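Side-chain contact in putative glycosyltransferase (Mannosyltransferase) involved in glycosylating the PBCV-1 major capsid protein (Paramecium bursaria Chlorella virus 1, PDB 2P6W), which probably transfers a sugar from a nucleotide-sugar donor, its N-terminal domain binding manganese, UDP and UDP-glucose: residues A[56-59]-A[60-64]. Residues are numbered along the deposited sequence; the frame is centred on the assembly and turned at random.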
# COMPACT_ATOMS: atom_id res chain seq x y z
N HIS A 56 11.58 -3.90 -1.26
CA HIS A 56 10.48 -3.18 -1.87
C HIS A 56 9.49 -4.15 -2.54
O HIS A 56 8.27 -3.99 -2.42
CB HIS A 56 10.99 -2.16 -2.88
CG HIS A 56 9.92 -1.22 -3.34
ND1 HIS A 56 9.03 -1.54 -4.35
CD2 HIS A 56 9.57 0.01 -2.90
CE1 HIS A 56 8.20 -0.53 -4.53
NE2 HIS A 56 8.50 0.42 -3.66
N PHE A 57 10.02 -5.16 -3.22
CA PHE A 57 9.19 -6.12 -3.94
C PHE A 57 8.39 -7.03 -3.01
O PHE A 57 7.43 -7.66 -3.45
CB PHE A 57 10.03 -7.00 -4.85
CG PHE A 57 10.24 -6.43 -6.23
CD1 PHE A 57 9.30 -6.67 -7.24
CD2 PHE A 57 11.39 -5.68 -6.53
CE1 PHE A 57 9.49 -6.16 -8.52
CE2 PHE A 57 11.58 -5.16 -7.82
CZ PHE A 57 10.63 -5.42 -8.82
N ARG A 58 8.80 -7.10 -1.74
CA ARG A 58 8.19 -8.07 -0.82
C ARG A 58 6.66 -7.96 -0.72
O ARG A 58 5.99 -8.98 -0.48
CB ARG A 58 8.83 -8.03 0.57
CG ARG A 58 8.56 -9.32 1.34
CD ARG A 58 9.45 -9.47 2.55
NE ARG A 58 9.48 -10.87 2.99
CZ ARG A 58 9.14 -11.29 4.21
NH1 ARG A 58 8.76 -10.43 5.14
NH2 ARG A 58 9.21 -12.58 4.50
N ARG A 59 6.09 -6.77 -0.91
CA ARG A 59 4.63 -6.60 -0.91
C ARG A 59 3.91 -7.55 -1.88
O ARG A 59 2.79 -8.00 -1.62
CB ARG A 59 4.27 -5.16 -1.22
CG ARG A 59 4.67 -4.72 -2.60
CD ARG A 59 4.63 -3.19 -2.71
NE ARG A 59 5.78 -2.64 -2.01
CZ ARG A 59 5.90 -1.37 -1.65
NH1 ARG A 59 4.93 -0.51 -1.91
NH2 ARG A 59 6.99 -0.96 -1.00
N SER A 60 4.56 -7.86 -3.01
CA SER A 60 3.95 -8.73 -4.02
C SER A 60 4.08 -10.22 -3.66
O SER A 60 3.47 -11.09 -4.31
CB SER A 60 4.55 -8.45 -5.40
OG SER A 60 4.27 -7.12 -5.80
N TRP A 61 4.89 -10.50 -2.65
CA TRP A 61 4.95 -11.83 -2.04
C TRP A 61 3.94 -11.92 -0.89
O TRP A 61 3.21 -12.91 -0.77
CB TRP A 61 6.37 -12.13 -1.56
CG TRP A 61 6.56 -13.48 -0.92
CD1 TRP A 61 6.83 -14.65 -1.54
CD2 TRP A 61 6.51 -13.76 0.49
NE1 TRP A 61 6.94 -15.67 -0.62
CE2 TRP A 61 6.74 -15.15 0.63
CE3 TRP A 61 6.25 -12.99 1.63
CZ2 TRP A 61 6.75 -15.77 1.88
CZ3 TRP A 61 6.28 -13.62 2.88
CH2 TRP A 61 6.52 -15.00 2.99
N ILE A 62 3.88 -10.86 -0.07
CA ILE A 62 2.95 -10.81 1.08
C ILE A 62 1.48 -10.90 0.64
O ILE A 62 0.64 -11.49 1.34
CB ILE A 62 3.19 -9.57 1.97
CG1 ILE A 62 4.62 -9.59 2.53
CG2 ILE A 62 2.14 -9.44 3.12
CD1 ILE A 62 5.02 -8.26 3.13
N ILE A 63 1.15 -10.35 -0.53
CA ILE A 63 -0.22 -10.50 -1.02
C ILE A 63 -0.70 -11.97 -1.13
O ILE A 63 -1.87 -12.25 -0.84
CB ILE A 63 -0.47 -9.67 -2.31
CG1 ILE A 63 -1.97 -9.44 -2.51
CG2 ILE A 63 0.25 -10.29 -3.51
CD1 ILE A 63 -2.29 -8.49 -3.64
N GLN A 64 0.17 -12.90 -1.54
CA GLN A 64 -0.21 -14.31 -1.57
C GLN A 64 -0.51 -14.83 -0.16
O GLN A 64 -1.42 -15.63 0.03
CB GLN A 64 0.81 -15.22 -2.32
CG GLN A 64 0.34 -16.71 -2.27
CD GLN A 64 1.10 -17.71 -3.15
OE1 GLN A 64 2.31 -17.58 -3.46
NE2 GLN A 64 0.38 -18.76 -3.51
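Arg-58 lies alongside Trp-61 one helical turn on, at the junction of helices 52-57 and 59-69 in this GT-A-type nucleotide-sugar-binding domain. The extended arginine chain, with CG anti to the backbone N (chi1 -160°), runs the same way as the tryptophan side chain. Its guanidinium therefore reaches the six-membered part of the indole with the two planes only 13° apart. Arg-58 NH2 makes the closest approach, 3.5 Å from Trp-61 CZ3, which sits over one face of the guanidinium. Ser-45 accepts a hydrogen bond from that same NH2, while the ring of Trp-139 meets the indole. Farther back, the aliphatic part of Arg-58 is crossed at about a right angle by Ile-62, with CG 4.1 Å from Ile-62 CD1. Ile-62 in turn packs on Tyr-41 and Glu-43 of strand 39-43.

The backbone turns tightly here. Arg-58 O is gripped by two donors, each at 2.9 Å: Ile-62 N, almost in line with the carbonyl, and Trp-61 N, well above the carbonyl plane. One residue earlier, Phe-57 O receives Ser-60 N, and the buried Ser-60 hydroxyl is hydrogen-bonded to Glu-135 of helix 132-140.

Arg-59, a UDP-glucose-binding residue, heads back toward the preceding helix. CG stands between its own backbone N and carbonyl carbon (chi1 64°), and a bend at chi3 brings the guanidinium against a face of the His-56 ring, NH2 above it toward the rim. There NH1 forms a salt bridge with Asp-80, a manganese ligand, probably helping to orient that carboxylate. His-56 CE1 lies 3.7 Å above the centre of the Arg-59 guanidinium plane. Arg-59 NE donates to His-56 O at 2.9 Å; the donor lies in the carbonyl plane, but the oxygen is tilted out of the guanidinium plane.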